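Putative uncharacterized protein (Emericella nidulans, PDB 3PGB) probably oxidises primary amines as a copper amine oxidase, using a copper(II) ion and a topaquinone cofactor formed within its own chain. Local coordinates at residues Pro164-Phe167 / Thr173-Gln176; Thr218-Gly223 / Asp249-Leu254; Tyr521-Ser526 / Gly703-Thr708; Leu589-Asn594 / Tyr616-Ser621. One frame throughout, in Å; residues are numbered along the deposited sequence.

Contact 1. Residues Pro164-Phe167 / Thr173-Gln176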
loop_
_atom_site.group_PDB
_atom_site.type_symbol
_atom_site.label_atom_id
_atom_site.label_comp_id
_atom_site.label_asym_id
_atom_site.label_seq_id
_atom_site.Cartn_x
_atom_site.Cartn_y
_atom_site.Cartn_z
ATOM N N PRO A 164 15.146 -43.280 1.534
ATOM C CA PRO A 164 14.053 -42.493 0.967
ATOM C C PRO A 164 13.477 -41.503 1.980
ATOM O O PRO A 164 13.463 -41.785 3.178
ATOM C CB PRO A 164 13.010 -43.557 0.609
ATOM C CG PRO A 164 13.798 -44.804 0.405
ATOM C CD PRO A 164 14.904 -44.730 1.404
ATOM N N LEU A 165 13.027 -40.350 1.489
ATOM C CA LEU A 165 12.403 -39.322 2.319
ATOM C C LEU A 165 10.959 -39.145 1.874
ATOM O O LEU A 165 10.713 -38.647 0.780
ATOM C CB LEU A 165 13.160 -37.991 2.166
ATOM C CG LEU A 165 12.616 -36.775 2.932
ATOM C CD1 LEU A 165 12.627 -37.038 4.420
ATOM C CD2 LEU A 165 13.400 -35.512 2.612
ATOM N N GLU A 166 10.005 -39.570 2.698
ATOM C CA GLU A 166 8.596 -39.301 2.407
ATOM C C GLU A 166 7.839 -38.659 3.573
ATOM O O GLU A 166 6.627 -38.483 3.494
ATOM C CB GLU A 166 7.883 -40.571 1.925
ATOM C CG GLU A 166 7.592 -41.614 2.996
ATOM C CD GLU A 166 6.621 -42.697 2.520
ATOM O OE1 GLU A 166 5.965 -43.319 3.393
ATOM O OE2 GLU A 166 6.516 -42.925 1.285
ATOM N N PHE A 167 8.549 -38.290 4.636
ATOM C CA PHE A 167 7.926 -37.700 5.819
ATOM C C PHE A 167 7.265 -36.353 5.508
ATOM O O PHE A 167 6.093 -36.160 5.827
ATOM C CB PHE A 167 8.960 -37.569 6.953
ATOM C CG PHE A 167 8.381 -37.139 8.277
ATOM C CD1 PHE A 167 8.672 -35.885 8.807
ATOM C CD2 PHE A 167 7.557 -37.993 9.003
ATOM C CE1 PHE A 167 8.150 -35.486 10.044
ATOM C CE2 PHE A 167 7.025 -37.601 10.241
ATOM C CZ PHE A 167 7.326 -36.343 10.760
ATOM N N THR A 173 5.293 -42.072 -1.631
ATOM C CA THR A 173 5.857 -42.878 -2.712
ATOM C C THR A 173 7.391 -42.937 -2.592
ATOM O O THR A 173 8.123 -42.838 -3.576
ATOM C CB THR A 173 5.335 -42.328 -4.077
ATOM O OG1 THR A 173 4.102 -42.984 -4.396
ATOM C CG2 THR A 173 6.296 -42.549 -5.216
ATOM N N GLN A 174 7.864 -43.109 -1.359
ATOM C CA GLN A 174 9.300 -43.183 -1.050
ATOM C C GLN A 174 10.107 -42.004 -1.628
ATOM O O GLN A 174 11.270 -42.165 -2.006
ATOM C CB GLN A 174 9.887 -44.531 -1.516
ATOM C CG GLN A 174 9.295 -45.763 -0.816
ATOM C CD GLN A 174 9.797 -47.102 -1.390
ATOM O OE1 GLN A 174 10.295 -47.169 -2.519
ATOM N NE2 GLN A 174 9.651 -48.173 -0.608
ATOM N N GLY A 175 9.484 -40.826 -1.683
ATOM C CA GLY A 175 10.134 -39.614 -2.182
ATOM C C GLY A 175 10.339 -39.552 -3.687
ATOM O O GLY A 175 11.118 -38.734 -4.176
ATOM N N GLN A 176 9.632 -40.398 -4.432
ATOM C CA GLN A 176 9.827 -40.487 -5.878
ATOM C C GLN A 176 8.670 -39.871 -6.648
ATOM O O GLN A 176 7.506 -40.041 -6.287
ATOM C CB GLN A 176 9.997 -41.943 -6.302
ATOM C CG GLN A 176 11.193 -42.638 -5.676
ATOM C CD GLN A 176 11.254 -44.106 -6.040
ATOM O OE1 GLN A 176 10.322 -44.651 -6.632
ATOM N NE2 GLN A 176 12.353 -44.759 -5.682
#
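Glu166 makes the one side-chain hydrogen bond of this contact, which joins the two ends of a short surface loop. Its OE2 accepts the backbone N-H of Gln174, with Gln174 N to Glu166 OE2 at 3.0 Å and an N-H...O angle of 156°. The donor comes in on the anti side of the carboxylate, 18° out of its plane. A chi1 of 74° sets CG between the backbone N and the carbonyl carbon, and the extended chain beyond carries the acid to the start of the turn.

Backbone geometry shapes the other partner. Thr173-Gln176 is a type I' beta turn, closed by Gln176 N to Thr173 O at 3.0 Å. Both central residues have positive phi, which glycine tolerates easily. Gly175 also brings no side chain to the close approach, so Leu165 O can lie 3.2 Å from Gly175 CA. The Leu165 side chain packs on Leu150 of strand 145-152.

Van der Waals contact completes the join. Pro164 CB rests 3.4 Å from Gln174 O and 3.9 Å from Gln174 CB, a compact ring suited to a close approach.

Little apolar surface is involved. Across the two segments the one hydrogen bond runs from turn amide to carboxylate, a glycine allows close backbone contact, and both segments are also tied by backbone hydrogen bonds of Leu165 and Gly175 to Asp148.

Contact 2. Residues Thr218-Gly223 / Asp249-Leu254; sequences TLDIWG and DSETLL
Glu251 reaches across to Asp220 and Trp222 in a small polar contact near the protein surface. It links strand 219-223, the outermost strand within this chain of a five-stranded antiparallel sheet, to a short 3-10 turn in the connection between strands 235-242 and 255-263. Segment 249-254 overlaps a sequence family probably related to the small N2 and N3 domains of copper amine oxidases. A single oxygen, Glu251 OE1, meets both partners.

The indole of Trp222 donates to it, with Trp222 NE1 to Glu251 OE1 at 3.0 Å. The angle at the hydrogen is 145°, and the acceptor sits at the ring edge but tilted 20° from the ring plane. The bond reaches the carboxylate on its anti side. Tryptophan suits this place because it combines a broad apolar ring with one N-H able to hold an acid.

Asp220 OD1 lies only 2.7 Å from Glu251 OE1, and the two carboxylates stand almost perpendicular. Such closeness suggests that one acid is probably protonated. Glu251 spans the gap because CG is anti to its backbone N (chi1 -177°) and the chain is extended beyond.

Thr252 CG2 adds a loose apolar touch, 4.5 Å from Trp222 CZ2, while its OG1 is hydrogen-bonded to Ile508 O. The nearest atom of the Thr252 side chain is about 11 Å from the copper ion.

Leu219 and Ile221 point away from the turn, packing on helices 200-207 and 186-198. Trp222 also stacks on Trp241 of the adjoining strand 235-242, and Asp249 OD2 is hydrogen-bonded to His459 NE2 of the second subunit.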
loop_
_atom_site.group_PDB
_atom_site.type_symbol
_atom_site.label_atom_id
_atom_site.label_comp_id
_atom_site.label_asym_id
_atom_site.label_seq_id
_atom_site.Cartn_x
_atom_site.Cartn_y
_atom_site.Cartn_z
ATOM N N THR A 218 17.360 -17.925 -36.670
ATOM C CA THR A 218 16.778 -16.641 -36.282
ATOM C C THR A 218 15.473 -16.813 -35.485
ATOM O O THR A 218 14.918 -15.833 -34.985
ATOM C CB THR A 218 16.479 -15.781 -37.517
ATOM O OG1 THR A 218 15.651 -16.524 -38.421
ATOM C CG2 THR A 218 17.767 -15.382 -38.216
ATOM N N LEU A 219 14.990 -18.052 -35.377
ATOM C CA LEU A 219 13.761 -18.357 -34.643
ATOM C C LEU A 219 14.042 -19.325 -33.515
ATOM O O LEU A 219 15.025 -20.059 -33.548
ATOM C CB LEU A 219 12.715 -18.991 -35.566
ATOM C CG LEU A 219 12.252 -18.193 -36.782
ATOM C CD1 LEU A 219 11.223 -19.000 -37.561
ATOM C CD2 LEU A 219 11.687 -16.848 -36.370
ATOM N N ASP A 220 13.146 -19.337 -32.535
ATOM C CA ASP A 220 13.233 -20.238 -31.394
ATOM C C ASP A 220 11.895 -20.946 -31.197
ATOM O O ASP A 220 10.855 -20.397 -31.542
ATOM C CB ASP A 220 13.593 -19.438 -30.141
ATOM C CG ASP A 220 14.182 -20.299 -29.046
ATOM O OD1 ASP A 220 13.887 -20.020 -27.861
ATOM O OD2 ASP A 220 14.943 -21.243 -29.364
ATOM N N ILE A 221 11.930 -22.157 -30.644
ATOM C CA ILE A 221 10.721 -22.941 -30.382
ATOM C C ILE A 221 10.645 -23.379 -28.918
ATOM O O ILE A 221 11.560 -24.033 -28.403
ATOM C CB ILE A 221 10.676 -24.215 -31.244
ATOM C CG1 ILE A 221 10.744 -23.870 -32.735
ATOM C CG2 ILE A 221 9.408 -25.018 -30.941
ATOM C CD1 ILE A 221 10.879 -25.084 -33.626
ATOM N N TRP A 222 9.551 -23.018 -28.254
ATOM C CA TRP A 222 9.256 -23.502 -26.908
ATOM C C TRP A 222 7.799 -23.225 -26.562
ATOM O O TRP A 222 7.117 -22.500 -27.291
ATOM C CB TRP A 222 10.193 -22.889 -25.863
ATOM C CG TRP A 222 10.218 -21.394 -25.812
ATOM C CD1 TRP A 222 10.860 -20.560 -26.673
ATOM C CD2 TRP A 222 9.622 -20.556 -24.813
ATOM N NE1 TRP A 222 10.688 -19.256 -26.287
ATOM C CE2 TRP A 222 9.930 -19.224 -25.149
ATOM C CE3 TRP A 222 8.855 -20.805 -23.671
ATOM C CZ2 TRP A 222 9.489 -18.140 -24.392
ATOM C CZ3 TRP A 222 8.414 -19.724 -22.914
ATOM C CH2 TRP A 222 8.733 -18.408 -23.281
ATOM N N GLY A 223 7.326 -23.800 -25.460
ATOM C CA GLY A 223 5.905 -23.766 -25.146
ATOM C C GLY A 223 5.516 -23.779 -23.680
ATOM O O GLY A 223 5.785 -22.828 -22.946
ATOM N N ASP A 249 17.549 -9.157 -23.669
ATOM C CA ASP A 249 16.788 -10.294 -23.136
ATOM C C ASP A 249 15.283 -10.143 -23.408
ATOM O O ASP A 249 14.450 -10.305 -22.510
ATOM C CB ASP A 249 17.060 -10.445 -21.630
ATOM C CG ASP A 249 16.761 -11.844 -21.112
ATOM O OD1 ASP A 249 17.069 -12.828 -21.811
ATOM O OD2 ASP A 249 16.225 -11.956 -19.996
ATOM N N SER A 250 14.942 -9.869 -24.664
ATOM C CA SER A 250 13.591 -9.445 -25.015
ATOM C C SER A 250 12.743 -10.495 -25.759
ATOM O O SER A 250 11.695 -10.154 -26.307
ATOM C CB SER A 250 13.688 -8.171 -25.857
ATOM O OG SER A 250 14.358 -8.427 -27.080
ATOM N N GLU A 251 13.162 -11.760 -25.758
ATOM C CA GLU A 251 12.484 -12.779 -26.564
ATOM C C GLU A 251 11.032 -13.005 -26.156
ATOM O O GLU A 251 10.173 -13.219 -27.016
ATOM C CB GLU A 251 13.231 -14.111 -26.527
ATOM C CG GLU A 251 12.590 -15.180 -27.429
ATOM C CD GLU A 251 13.438 -16.427 -27.582
ATOM O OE1 GLU A 251 12.860 -17.533 -27.526
ATOM O OE2 GLU A 251 14.673 -16.307 -27.749
ATOM N N THR A 252 10.752 -12.948 -24.855
ATOM C CA THR A 252 9.387 -13.151 -24.368
ATOM C C THR A 252 8.405 -12.067 -24.854
ATOM O O THR A 252 7.206 -12.211 -24.662
ATOM C CB THR A 252 9.320 -13.274 -22.817
ATOM O OG1 THR A 252 9.553 -11.998 -22.205
ATOM C CG2 THR A 252 10.331 -14.292 -22.300
ATOM N N LEU A 253 8.913 -10.998 -25.470
ATOM C CA LEU A 253 8.083 -10.017 -26.187
ATOM C C LEU A 253 7.943 -10.282 -27.693
ATOM O O LEU A 253 7.396 -9.444 -28.401
ATOM C CB LEU A 253 8.654 -8.605 -26.019
ATOM C CG LEU A 253 8.743 -8.046 -24.599
ATOM C CD1 LEU A 253 9.224 -6.602 -24.650
ATOM C CD2 LEU A 253 7.407 -8.158 -23.872
ATOM N N LEU A 254 8.412 -11.432 -28.178
ATOM C CA LEU A 254 8.487 -11.693 -29.620
ATOM C C LEU A 254 7.793 -12.989 -30.091
ATOM O O LEU A 254 8.366 -13.745 -30.870
ATOM C CB LEU A 254 9.964 -11.721 -30.045
ATOM C CG LEU A 254 10.814 -10.516 -29.632
ATOM C CD1 LEU A 254 12.266 -10.726 -30.036
ATOM C CD2 LEU A 254 10.255 -9.209 -30.224
#

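Contact 3. Residues Tyr521-Ser526 / Gly703-Thr708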
loop_
_atom_site.group_PDB
_atom_site.type_symbol
_atom_site.label_atom_id
_atom_site.label_comp_id
_atom_site.label_asym_id
_atom_site.label_seq_id
_atom_site.Cartn_x
_atom_site.Cartn_y
_atom_site.Cartn_z
ATOM N N TYR A 521 -4.944 -6.901 -24.091
ATOM C CA TYR A 521 -4.897 -5.777 -25.012
ATOM C C TYR A 521 -3.851 -6.016 -26.082
ATOM O O TYR A 521 -2.840 -6.670 -25.839
ATOM C CB TYR A 521 -4.496 -4.496 -24.286
ATOM C CG TYR A 521 -5.232 -4.224 -23.003
ATOM C CD1 TYR A 521 -6.592 -3.967 -23.003
ATOM C CD2 TYR A 521 -4.558 -4.186 -21.793
ATOM C CE1 TYR A 521 -7.269 -3.696 -21.833
ATOM C CE2 TYR A 521 -5.224 -3.913 -20.617
ATOM C CZ TYR A 521 -6.580 -3.670 -20.648
ATOM O OH TYR A 521 -7.246 -3.410 -19.482
ATOM N N GLN A 522 -4.080 -5.454 -27.260
ATOM C CA GLN A 522 -3.017 -5.308 -28.230
ATOM C C GLN A 522 -2.160 -4.111 -27.807
ATOM O O GLN A 522 -2.657 -2.990 -27.722
ATOM C CB GLN A 522 -3.595 -5.100 -29.630
ATOM C CG GLN A 522 -2.550 -5.069 -30.725
ATOM C CD GLN A 522 -3.133 -5.283 -32.110
ATOM O OE1 GLN A 522 -2.381 -5.307 -33.088
ATOM N N ILE A 523 -0.881 -4.352 -27.532
ATOM C CA ILE A 523 0.023 -3.296 -27.053
ATOM C C ILE A 523 1.181 -2.967 -28.004
ATOM O O ILE A 523 1.947 -2.035 -27.740
ATOM C CB ILE A 523 0.581 -3.633 -25.647
ATOM C CG1 ILE A 523 1.391 -4.934 -25.666
ATOM C CG2 ILE A 523 -0.567 -3.733 -24.640
ATOM C CD1 ILE A 523 2.159 -5.167 -24.402
ATOM N N HIS A 524 1.307 -3.720 -29.099
ATOM C CA HIS A 524 2.305 -3.429 -30.143
ATOM C C HIS A 524 1.898 -4.022 -31.499
ATOM O O HIS A 524 0.938 -4.779 -31.583
ATOM C CB HIS A 524 3.692 -3.935 -29.735
ATOM C CG HIS A 524 4.806 -3.044 -30.186
ATOM N ND1 HIS A 524 5.699 -3.406 -31.171
ATOM C CD2 HIS A 524 5.157 -1.795 -29.799
ATOM C CE1 HIS A 524 6.558 -2.423 -31.365
ATOM N NE2 HIS A 524 6.252 -1.434 -30.546
ATOM N N ASP A 525 2.641 -3.676 -32.547
ATOM C CA ASP A 525 2.282 -4.004 -33.941
ATOM C C ASP A 525 1.611 -5.370 -34.099
ATOM O O ASP A 525 0.591 -5.486 -34.775
ATOM C CB ASP A 525 3.506 -3.916 -34.871
ATOM C CG ASP A 525 4.216 -2.559 -34.799
ATOM O OD1 ASP A 525 4.929 -2.202 -35.770
ATOM O OD2 ASP A 525 4.075 -1.851 -33.773
ATOM N N SER A 526 2.176 -6.393 -33.467
ATOM C CA SER A 526 1.591 -7.738 -33.496
ATOM C C SER A 526 1.651 -8.407 -32.124
ATOM O O SER A 526 1.815 -9.629 -32.017
ATOM C CB SER A 526 2.300 -8.591 -34.551
ATOM O OG SER A 526 2.072 -8.065 -35.844
ATOM N N GLY A 703 2.362 0.350 -21.190
ATOM C CA GLY A 703 3.325 0.770 -20.178
ATOM C C GLY A 703 4.123 -0.367 -19.560
ATOM O O GLY A 703 5.019 -0.135 -18.751
ATOM N N ASP A 704 3.791 -1.602 -19.914
ATOM C CA ASP A 704 4.624 -2.741 -19.548
ATOM C C ASP A 704 5.738 -2.989 -20.574
ATOM O O ASP A 704 6.515 -3.925 -20.423
ATOM C CB ASP A 704 3.756 -3.986 -19.356
ATOM C CG ASP A 704 2.885 -3.886 -18.119
ATOM O OD1 ASP A 704 3.396 -4.201 -17.028
ATOM O OD2 ASP A 704 1.709 -3.488 -18.229
ATOM N N LEU A 705 5.811 -2.145 -21.605
ATOM C CA LEU A 705 6.892 -2.191 -22.585
ATOM C C LEU A 705 7.898 -1.080 -22.291
ATOM O O LEU A 705 7.508 0.076 -22.136
ATOM C CB LEU A 705 6.343 -1.992 -23.996
ATOM C CG LEU A 705 5.272 -2.969 -24.470
ATOM C CD1 LEU A 705 4.794 -2.555 -25.853
ATOM C CD2 LEU A 705 5.798 -4.391 -24.477
ATOM N N PRO A 706 9.197 -1.414 -22.217
ATOM C CA PRO A 706 9.834 -2.727 -22.377
ATOM C C PRO A 706 9.669 -3.653 -21.161
ATOM O O PRO A 706 9.656 -4.879 -21.314
ATOM C CB PRO A 706 11.306 -2.364 -22.566
ATOM C CG PRO A 706 11.456 -1.101 -21.744
ATOM C CD PRO A 706 10.190 -0.350 -21.974
ATOM N N ASN A 707 9.552 -3.070 -19.971
ATOM C CA ASN A 707 9.429 -3.847 -18.740
ATOM C C ASN A 707 8.290 -3.380 -17.870
ATOM O O ASN A 707 7.903 -2.214 -17.909
ATOM C CB ASN A 707 10.712 -3.746 -17.915
ATOM C CG ASN A 707 11.802 -4.664 -18.409
ATOM O OD1 ASN A 707 11.628 -5.406 -19.384
ATOM N ND2 ASN A 707 12.942 -4.627 -17.728
ATOM N N THR A 708 7.776 -4.300 -17.066
ATOM C CA THR A 708 6.817 -3.965 -16.030
ATOM C C THR A 708 7.551 -3.158 -14.971
ATOM O O THR A 708 8.759 -3.311 -14.805
ATOM C CB THR A 708 6.198 -5.240 -15.426
ATOM O OG1 THR A 708 5.514 -5.948 -16.458
ATOM C CG2 THR A 708 5.214 -4.922 -14.299
#
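Ile523 and Leu705 meet obliquely: Ile523 sends the tip of its longer arm, CD1, into the fork of Leu705. Ile523 CD1 rests 3.7 Å from Leu705 CD2 and 3.8 Å from Leu705 CG. A chi1 of 61° places Ile523 CG1 between its backbone N and carbonyl carbon, which directs CD1 across the gap.

The other leucine methyl turns to the backbone: Leu705 CD1 is 3.5 Å from Ile523 O and 4.0 Å from His524 CD2, the latter an oblique approach to the imidazole. Both Ile523 and His524 can point toward the leucine because they form a classic beta bulge opposite Leu527. His524 also stacks on Trp310. The contact lies at the dimer interface, where Ile523 packs on Asn723 of the second subunit and the Leu705 backbone hydrogen-bonds to that subunit.

Beside the leucine, Asp704 ties back to its own loop. Thr708 OG1 donates to Asp704 OD1 at 2.8 Å, and the same oxygen is hydrogen-bonded to NE2 of the copper ligand His698. Asp704 is thus a second-shell residue of the metal site.

No hydrogen bond joins 521-526 to 703-708. Aliphatic side chains suit this largely buried meeting, which relies on shape and exclusion of water and needs no polar partner across it.

Contact 4. Residues Leu589-Asn594 / Tyr616-Ser621; sequences LNWGFN and YRILPS
Trp591 lays its indole against Pro620 at the end of strand 613-619. The first segment begins at Leu589, which ends strand 588-589 and pairs through its backbone with Val646. Two residues on, a chi1 of -62° projects the Trp591 indole beside its backbone N.

Pro620 lies over one face of it. Pro620 CD stands 3.6 Å from the centroid of the six-membered ring and only 2° off the normal, a well-centred CH-pi contact. Pro620 CG lies over the five-membered ring, 3.9 Å from Trp591 CD2. Proline suits this role, since its flat-sided ring presents CD, whose C-H bonds are polarised by the adjoining nitrogen, with CG beside it. The far corner of the indole touches Ile618: Trp591 CH2 is 3.2 Å from Ile618 O and 4.0 Å from Ile618 CG2.

Farther on, Asn594 hydrogen-bonds to His626 and His697 of the second subunit, which places the end of the segment at the dimer interface.

In the large beta-sandwich of the catalytic domain, strand 613-619 runs between strands 597-603 and 714-722. The Ile618 side chain comes within about 3 Å (nearest atoms) of that of Phe542, a calcium-site residue. Trp591 also packs on Val646, bridging strand 646-650 to the end of 613-619.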
loop_
_atom_site.group_PDB
_atom_site.type_symbol
_atom_site.label_atom_id
_atom_site.label_comp_id
_atom_site.label_asym_id
_atom_site.label_seq_id
_atom_site.Cartn_x
_atom_site.Cartn_y
_atom_site.Cartn_z
ATOM N N LEU A 589 -10.219 -18.869 3.921
ATOM C CA LEU A 589 -11.040 -17.681 3.775
ATOM C C LEU A 589 -10.383 -16.599 2.922
ATOM O O LEU A 589 -9.203 -16.684 2.562
ATOM C CB LEU A 589 -11.448 -17.141 5.158
ATOM C CG LEU A 589 -10.556 -17.444 6.367
ATOM C CD1 LEU A 589 -9.157 -16.901 6.151
ATOM C CD2 LEU A 589 -11.162 -16.856 7.626
ATOM N N ASN A 590 -11.188 -15.601 2.577
ATOM C CA ASN A 590 -10.740 -14.471 1.787
ATOM C C ASN A 590 -11.003 -13.170 2.521
ATOM O O ASN A 590 -11.858 -13.105 3.411
ATOM C CB ASN A 590 -11.443 -14.484 0.436
ATOM C CG ASN A 590 -11.026 -15.672 -0.415
ATOM O OD1 ASN A 590 -9.845 -15.985 -0.496
ATOM N ND2 ASN A 590 -11.989 -16.335 -1.043
ATOM N N TRP A 591 -10.246 -12.137 2.162
ATOM C CA TRP A 591 -10.409 -10.834 2.789
ATOM C C TRP A 591 -11.814 -10.327 2.469
ATOM O O TRP A 591 -12.293 -10.469 1.345
ATOM C CB TRP A 591 -9.326 -9.864 2.317
ATOM C CG TRP A 591 -7.927 -10.314 2.671
ATOM C CD1 TRP A 591 -6.979 -10.762 1.810
ATOM C CD2 TRP A 591 -7.342 -10.369 3.978
ATOM N NE1 TRP A 591 -5.834 -11.090 2.492
ATOM C CE2 TRP A 591 -6.030 -10.858 3.826
ATOM C CE3 TRP A 591 -7.798 -10.048 5.262
ATOM C CZ2 TRP A 591 -5.165 -11.043 4.909
ATOM C CZ3 TRP A 591 -6.936 -10.231 6.342
ATOM C CH2 TRP A 591 -5.634 -10.727 6.155
ATOM N N GLY A 592 -12.485 -9.770 3.470
ATOM C CA GLY A 592 -13.907 -9.462 3.352
ATOM C C GLY A 592 -14.282 -8.359 2.372
ATOM O O GLY A 592 -13.425 -7.684 1.797
ATOM N N PHE A 593 -15.586 -8.201 2.178
ATOM C CA PHE A 593 -16.144 -7.062 1.456
ATOM C C PHE A 593 -15.878 -5.789 2.258
ATOM O O PHE A 593 -16.089 -5.769 3.467
ATOM C CB PHE A 593 -17.649 -7.282 1.231
ATOM C CG PHE A 593 -18.446 -6.019 1.061
ATOM C CD1 PHE A 593 -18.492 -5.371 -0.165
ATOM C CD2 PHE A 593 -19.180 -5.497 2.118
ATOM C CE1 PHE A 593 -19.242 -4.209 -0.329
ATOM C CE2 PHE A 593 -19.928 -4.339 1.960
ATOM C CZ PHE A 593 -19.956 -3.697 0.731
ATOM N N ASN A 594 -15.389 -4.746 1.589
ATOM C CA ASN A 594 -15.137 -3.448 2.230
ATOM C C ASN A 594 -14.140 -3.532 3.399
ATOM O O ASN A 594 -14.218 -2.758 4.350
ATOM C CB ASN A 594 -16.475 -2.828 2.694
ATOM C CG ASN A 594 -16.359 -1.355 3.054
ATOM O OD1 ASN A 594 -15.618 -0.604 2.426
ATOM N ND2 ASN A 594 -17.100 -0.939 4.078
ATOM N N TYR A 616 -1.606 -10.687 17.168
ATOM C CA TYR A 616 -1.108 -9.882 16.045
ATOM C C TYR A 616 -2.131 -9.865 14.913
ATOM O O TYR A 616 -2.611 -10.920 14.501
ATOM C CB TYR A 616 0.207 -10.469 15.515
ATOM C CG TYR A 616 1.463 -9.926 16.159
ATOM C CD1 TYR A 616 1.852 -10.335 17.428
ATOM C CD2 TYR A 616 2.276 -9.016 15.486
ATOM C CE1 TYR A 616 3.020 -9.843 18.020
ATOM C CE2 TYR A 616 3.441 -8.518 16.067
ATOM C CZ TYR A 616 3.805 -8.934 17.332
ATOM O OH TYR A 616 4.943 -8.444 17.916
ATOM N N ARG A 617 -2.471 -8.677 14.416
ATOM C CA ARG A 617 -3.382 -8.558 13.277
ATOM C C ARG A 617 -2.599 -8.816 12.007
ATOM O O ARG A 617 -1.477 -8.346 11.873
ATOM C CB ARG A 617 -4.067 -7.173 13.212
ATOM C CG ARG A 617 -4.534 -6.763 11.799
ATOM C CD ARG A 617 -5.917 -6.143 11.749
ATOM N NE ARG A 617 -5.912 -4.693 11.926
ATOM C CZ ARG A 617 -6.405 -3.800 11.063
ATOM N NH1 ARG A 617 -6.959 -4.169 9.909
ATOM N NH2 ARG A 617 -6.348 -2.505 11.365
ATOM N N ILE A 618 -3.195 -9.576 11.092
ATOM C CA ILE A 618 -2.663 -9.730 9.749
ATOM C C ILE A 618 -3.574 -8.940 8.816
ATOM O O ILE A 618 -4.786 -9.149 8.801
ATOM C CB ILE A 618 -2.617 -11.209 9.310
ATOM C CG1 ILE A 618 -1.766 -12.027 10.286
ATOM C CG2 ILE A 618 -2.076 -11.316 7.889
ATOM C CD1 ILE A 618 -1.722 -13.505 9.982
ATOM N N LEU A 619 -2.998 -8.019 8.053
ATOM C CA LEU A 619 -3.777 -7.214 7.121
ATOM C C LEU A 619 -3.030 -7.030 5.806
ATOM O O LEU A 619 -1.811 -6.893 5.805
ATOM C CB LEU A 619 -4.115 -5.848 7.731
ATOM C CG LEU A 619 -2.972 -4.908 8.131
ATOM C CD1 LEU A 619 -3.487 -3.490 8.233
ATOM C CD2 LEU A 619 -2.319 -5.336 9.443
ATOM N N PRO A 620 -3.764 -7.030 4.682
ATOM C CA PRO A 620 -3.151 -6.748 3.390
ATOM C C PRO A 620 -2.875 -5.255 3.240
ATOM O O PRO A 620 -3.727 -4.509 2.769
ATOM C CB PRO A 620 -4.214 -7.214 2.391
ATOM C CG PRO A 620 -5.495 -7.007 3.101
ATOM C CD PRO A 620 -5.216 -7.253 4.564
ATOM N N SER A 621 -1.687 -4.830 3.640
ATOM C CA SER A 621 -1.331 -3.415 3.607
ATOM C C SER A 621 -1.214 -2.861 2.189
ATOM O O SER A 621 -1.619 -1.724 1.932
ATOM C CB SER A 621 -0.020 -3.179 4.363
ATOM O OG SER A 621 -0.273 -3.134 5.757
#

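How the contacts relate
From the N terminus, contact 1 closes a tight loop of five intervening residues between strands 161-164 and 176-178. Contact 2 follows in series, closing 25 residues that include strand 235-242. Contact 3 spans 176 residues of the enzyme domain, bringing the bulged strand 522-524 to the loop before strand 714-722. Contact 4 falls wholly within that span, bridging 21 residues to join the loop after strand 588-589 to the end of strand 613-619. Contacts 2 and 3 touch directly: Leu253 CD1 packs 4.1 Å from Leu705 CD2, joining the five-stranded sheet's connection to the enzyme domain. Contacts 2, 3 and 4 all reach the second subunit, contact 2 through Asp249 alone; contact 1 does not.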